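Local atomic coordinates of polyketide biosynthesis cytochrome P450 PksS (Bacillus subtilis, PDB entry 4YZR), a protein that is a heme-dependent monooxygenase of the cytochrome P450 family that acts on dihydrobacillaene in the biosynthesis of the antibiotic bacillaene. Residues L370-P382 against L393-K405. Numbering follows the deposited sequence.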
loop_
_atom_site.group_PDB
_atom_site.type_symbol
_atom_site.label_atom_id
_atom_site.label_comp_id
_atom_site.label_asym_id
_atom_site.label_seq_id
_atom_site.Cartn_x
_atom_site.Cartn_y
_atom_site.Cartn_z
ATOM N N LEU A 370 -15.716 8.831 12.594
ATOM C CA LEU A 370 -17.179 8.498 12.802
ATOM C C LEU A 370 -17.602 8.989 14.158
ATOM O O LEU A 370 -18.850 9.406 14.283
ATOM C CB LEU A 370 -17.472 7.050 12.651
ATOM C CG LEU A 370 -17.250 6.496 11.290
ATOM C CD1 LEU A 370 -17.463 4.992 11.376
ATOM C CD2 LEU A 370 -18.153 7.151 10.296
ATOM N N LYS A 371 -16.755 9.090 15.132
ATOM C CA LYS A 371 -17.085 9.613 16.500
ATOM C C LYS A 371 -17.241 11.080 16.362
ATOM O O LYS A 371 -18.222 11.697 16.936
ATOM C CB LYS A 371 -16.008 9.283 17.499
ATOM C CG LYS A 371 -16.320 9.783 18.899
ATOM C CD LYS A 371 -15.319 9.318 19.931
ATOM C CE LYS A 371 -15.826 9.791 21.294
ATOM N NZ LYS A 371 -14.785 9.501 22.305
ATOM N N ARG A 372 -16.345 11.779 15.668
ATOM C CA ARG A 372 -16.394 13.225 15.616
ATOM C C ARG A 372 -17.516 13.658 14.735
ATOM O O ARG A 372 -18.176 14.727 15.063
ATOM C CB ARG A 372 -15.091 13.851 15.131
ATOM C CG ARG A 372 -15.113 15.335 15.323
ATOM C CD ARG A 372 -14.859 15.733 16.809
ATOM N NE ARG A 372 -13.539 15.373 17.274
ATOM C CZ ARG A 372 -12.480 16.176 17.279
ATOM N NH1 ARG A 372 -12.554 17.403 16.804
ATOM N NH2 ARG A 372 -11.273 15.732 17.602
ATOM N N PHE A 373 -17.773 13.023 13.621
ATOM C CA PHE A 373 -18.705 13.456 12.641
ATOM C C PHE A 373 -19.706 12.381 12.367
ATOM O O PHE A 373 -19.718 11.843 11.296
ATOM C CB PHE A 373 -17.996 13.934 11.366
ATOM C CG PHE A 373 -17.042 15.024 11.587
ATOM C CD1 PHE A 373 -17.513 16.293 11.944
ATOM C CD2 PHE A 373 -15.641 14.840 11.465
ATOM C CE1 PHE A 373 -16.652 17.342 12.166
ATOM C CE2 PHE A 373 -14.798 15.857 11.631
ATOM C CZ PHE A 373 -15.258 17.156 12.024
ATOM N N PRO A 374 -20.648 12.136 13.285
ATOM C CA PRO A 374 -21.630 11.058 13.091
ATOM C C PRO A 374 -22.515 11.272 11.902
ATOM O O PRO A 374 -23.046 10.293 11.361
ATOM C CB PRO A 374 -22.498 11.082 14.365
ATOM C CG PRO A 374 -22.294 12.379 14.943
ATOM C CD PRO A 374 -20.866 12.836 14.571
ATOM N N ASP A 375 -22.679 12.501 11.475
ATOM C CA ASP A 375 -23.538 12.838 10.327
ATOM C C ASP A 375 -22.847 12.951 8.970
ATOM O O ASP A 375 -23.357 13.387 7.964
ATOM C CB ASP A 375 -24.357 14.120 10.605
ATOM C CG ASP A 375 -25.292 13.984 11.803
ATOM O OD1 ASP A 375 -25.781 12.888 12.046
ATOM O OD2 ASP A 375 -25.461 14.977 12.495
ATOM N N ILE A 376 -21.571 12.525 8.990
ATOM C CA ILE A 376 -20.805 12.622 7.746
ATOM C C ILE A 376 -21.500 11.917 6.551
ATOM O O ILE A 376 -22.093 10.822 6.706
ATOM C CB ILE A 376 -19.388 12.057 7.947
ATOM C CG1 ILE A 376 -18.522 12.285 6.738
ATOM C CG2 ILE A 376 -19.468 10.587 8.334
ATOM C CD1 ILE A 376 -17.032 11.929 6.970
ATOM N N GLU A 377 -21.428 12.543 5.382
ATOM C CA GLU A 377 -22.086 12.059 4.167
ATOM C C GLU A 377 -21.302 12.456 2.946
ATOM O O GLU A 377 -20.664 13.471 2.896
ATOM C CB GLU A 377 -23.534 12.672 4.101
ATOM C CG GLU A 377 -24.409 12.308 2.943
ATOM C CD GLU A 377 -25.745 13.055 3.074
ATOM O OE1 GLU A 377 -26.798 12.384 3.273
ATOM O OE2 GLU A 377 -25.726 14.306 3.018
ATOM N N LEU A 378 -21.350 11.590 1.941
ATOM C CA LEU A 378 -20.695 11.860 0.687
ATOM C C LEU A 378 -21.228 13.096 -0.018
ATOM O O LEU A 378 -22.488 13.318 0.062
ATOM C CB LEU A 378 -20.800 10.581 -0.176
ATOM C CG LEU A 378 -19.885 10.339 -1.318
ATOM C CD1 LEU A 378 -18.438 10.358 -0.883
ATOM C CD2 LEU A 378 -20.276 8.980 -1.902
ATOM N N ALA A 379 -20.444 13.978 -0.564
ATOM C CA ALA A 379 -20.899 15.238 -1.194
ATOM C C ALA A 379 -20.344 15.255 -2.617
ATOM O O ALA A 379 -19.979 16.281 -3.137
ATOM C CB ALA A 379 -20.374 16.419 -0.430
ATOM N N VAL A 380 -20.300 14.090 -3.271
ATOM C CA VAL A 380 -19.869 13.935 -4.697
ATOM C C VAL A 380 -20.691 12.807 -5.245
ATOM O O VAL A 380 -20.926 11.805 -4.579
ATOM C CB VAL A 380 -18.359 13.612 -4.791
ATOM C CG1 VAL A 380 -17.969 12.401 -3.988
ATOM C CG2 VAL A 380 -17.900 13.487 -6.228
ATOM N N ALA A 381 -21.265 13.017 -6.437
ATOM C CA ALA A 381 -22.009 11.962 -7.100
ATOM C C ALA A 381 -21.070 10.845 -7.597
ATOM O O ALA A 381 -19.945 11.115 -7.992
ATOM C CB ALA A 381 -22.782 12.531 -8.290
ATOM N N PRO A 382 -21.579 9.619 -7.693
ATOM C CA PRO A 382 -20.723 8.488 -8.170
ATOM C C PRO A 382 -19.946 8.710 -9.460
ATOM O O PRO A 382 -18.763 8.372 -9.551
ATOM C CB PRO A 382 -21.782 7.367 -8.378
ATOM C CG PRO A 382 -22.772 7.661 -7.332
ATOM C CD PRO A 382 -22.915 9.132 -7.248
ATOM N N LEU A 393 -1.965 1.110 -7.692
ATOM C CA LEU A 393 -2.490 1.711 -6.455
ATOM C C LEU A 393 -3.794 2.428 -6.687
ATOM O O LEU A 393 -3.745 3.560 -7.355
ATOM C CB LEU A 393 -1.473 2.657 -5.911
ATOM C CG LEU A 393 -0.013 2.204 -5.816
ATOM C CD1 LEU A 393 0.933 3.308 -5.271
ATOM C CD2 LEU A 393 0.047 0.897 -5.049
ATOM N N ARG A 394 -4.877 1.993 -6.131
ATOM C CA ARG A 394 -6.207 2.517 -6.374
ATOM C C ARG A 394 -6.505 3.549 -5.332
ATOM O O ARG A 394 -6.807 3.219 -4.195
ATOM C CB ARG A 394 -7.196 1.404 -6.437
ATOM C CG ARG A 394 -8.615 1.767 -6.797
ATOM C CD ARG A 394 -8.670 2.552 -8.050
ATOM N NE ARG A 394 -10.026 2.755 -8.478
ATOM C CZ ARG A 394 -10.347 3.371 -9.639
ATOM N NH1 ARG A 394 -9.383 3.781 -10.445
ATOM N NH2 ARG A 394 -11.624 3.477 -9.952
ATOM N N GLY A 395 -6.429 4.813 -5.701
ATOM C CA GLY A 395 -6.518 5.914 -4.744
ATOM C C GLY A 395 -7.261 7.129 -5.275
ATOM O O GLY A 395 -7.160 7.453 -6.445
ATOM N N LEU A 396 -7.923 7.803 -4.362
ATOM C CA LEU A 396 -8.713 9.003 -4.708
ATOM C C LEU A 396 -7.864 10.200 -4.851
ATOM O O LEU A 396 -6.934 10.414 -4.125
ATOM C CB LEU A 396 -9.743 9.210 -3.597
ATOM C CG LEU A 396 -10.838 8.215 -3.536
ATOM C CD1 LEU A 396 -11.470 8.117 -2.148
ATOM C CD2 LEU A 396 -11.884 8.354 -4.617
ATOM N N GLU A 397 -8.265 11.066 -5.785
ATOM C CA GLU A 397 -7.671 12.398 -5.829
ATOM C C GLU A 397 -8.248 13.348 -4.782
ATOM O O GLU A 397 -7.519 14.118 -4.217
ATOM C CB GLU A 397 -7.958 12.940 -7.261
ATOM C CG GLU A 397 -7.426 14.261 -7.742
ATOM C CD GLU A 397 -7.862 14.443 -9.231
ATOM O OE1 GLU A 397 -8.859 15.153 -9.549
ATOM O OE2 GLU A 397 -7.269 13.771 -10.125
ATOM N N SER A 398 -9.537 13.206 -4.567
ATOM C CA SER A 398 -10.271 14.015 -3.578
ATOM C C SER A 398 -11.469 13.256 -3.176
ATOM O O SER A 398 -11.957 12.311 -3.810
ATOM C CB SER A 398 -10.656 15.383 -4.190
ATOM O OG SER A 398 -11.468 15.174 -5.273
ATOM N N LEU A 399 -12.041 13.660 -2.033
ATOM C CA LEU A 399 -13.187 12.999 -1.440
ATOM C C LEU A 399 -14.054 14.030 -0.680
ATOM O O LEU A 399 -13.934 14.156 0.532
ATOM C CB LEU A 399 -12.837 11.835 -0.530
ATOM C CG LEU A 399 -13.981 11.033 0.085
ATOM C CD1 LEU A 399 -14.925 10.562 -0.922
ATOM C CD2 LEU A 399 -13.472 9.817 0.882
ATOM N N PRO A 400 -14.896 14.774 -1.479
ATOM C CA PRO A 400 -15.745 15.762 -0.807
ATOM C C PRO A 400 -16.804 15.179 0.047
ATOM O O PRO A 400 -17.521 14.314 -0.428
ATOM C CB PRO A 400 -16.302 16.553 -2.005
ATOM C CG PRO A 400 -15.597 16.163 -3.244
ATOM C CD PRO A 400 -15.027 14.797 -2.930
ATOM N N VAL A 401 -16.992 15.635 1.289
ATOM C CA VAL A 401 -17.984 15.205 2.179
ATOM C C VAL A 401 -18.639 16.434 2.851
ATOM O O VAL A 401 -18.078 17.492 2.922
ATOM C CB VAL A 401 -17.429 14.265 3.322
ATOM C CG1 VAL A 401 -16.790 13.013 2.687
ATOM C CG2 VAL A 401 -16.434 14.902 4.188
ATOM N N SER A 402 -19.868 16.139 3.318
ATOM C CA SER A 402 -20.560 17.064 4.263
ATOM C C SER A 402 -20.314 16.511 5.614
ATOM O O SER A 402 -20.448 15.298 5.847
ATOM C CB SER A 402 -22.028 17.043 3.894
ATOM O OG SER A 402 -22.724 17.721 4.924
ATOM N N LEU A 403 -19.905 17.333 6.557
ATOM C CA LEU A 403 -19.639 16.922 7.915
ATOM C C LEU A 403 -20.800 17.123 8.860
ATOM O O LEU A 403 -20.884 16.401 9.833
ATOM C CB LEU A 403 -18.414 17.646 8.468
ATOM C CG LEU A 403 -17.084 17.482 7.760
ATOM C CD1 LEU A 403 -16.024 18.395 8.280
ATOM C CD2 LEU A 403 -16.561 16.025 7.787
ATOM N N SER A 404 -21.537 18.211 8.683
ATOM C CA SER A 404 -22.624 18.717 9.579
ATOM C C SER A 404 -23.458 19.703 8.779
ATOM O O SER A 404 -23.177 20.019 7.679
ATOM C CB SER A 404 -21.967 19.360 10.810
ATOM O OG SER A 404 -21.334 20.595 10.495
ATOM N N LYS A 405 -24.600 20.242 9.288
ATOM C CA LYS A 405 -25.412 21.259 8.545
ATOM C C LYS A 405 -24.767 22.661 8.157
ATOM O O LYS A 405 -23.919 23.290 8.891
ATOM C CB LYS A 405 -26.685 21.559 9.377
ATOM C CG LYS A 405 -27.635 20.378 9.513
ATOM C CD LYS A 405 -28.705 20.749 10.585
ATOM C CE LYS A 405 -29.835 19.763 10.570
ATOM N NZ LYS A 405 -29.318 18.359 10.496
HETATM O O HOH W 1 -21.501 15.061 11.999
HETATM O O HOH W 2 -23.681 16.087 6.977
#
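E377 and S402 face each other as an antiparallel hydrogen-bonded pair and use both of their backbone polar groups on one another, a compact example of how a short strand pair spends its donors and acceptors. E377 N gives its hydrogen to S402 O at 3.0 Å, approaching in the carbonyl plane, and S402 N returns a bond to E377 O at 2.8 Å with a C=O...N angle of 161°. Both carbonyls also receive a CA-H...O contact, from I376 CA to S402 O and from V401 CA to E377 O. After the non-hydrogen-bonded pair L378–V401, A379 N reaches P400 O at 2.9 Å, coming in tilted 35° from the carbonyl plane. The remaining edge of strand 400-402 is used too: V401 bonds through its backbone to A139, completing the three-stranded antiparallel sheet 138-140/400-402/377-378, a small sheet of the P450 fold built partly from the C-terminal strand, well away from the heme. At the other end, the chain leaves helix 355-372 through a type I turn, in which F373 O accepts from I376 N, and waters take over where direct bonds stop. One accepts from D375 N and donates to L403 O at 2.6 Å; a second donates to D375 O and links it to S402 OG. Apolar groups back this ladder. L403 lays CD2 over one face of the F373 ring, 4.0 Å from its centroid, while R372 CG covers the opposite face, its guanidinium salt-bridged to E127, D131 and E134. I376, with CG1 anti to the backbone N (chi1 -173°), carries that branch to V401 CB, and L378 CD1 meets L399 CD1 at 3.5 Å, the two side chains crossing at about a right angle.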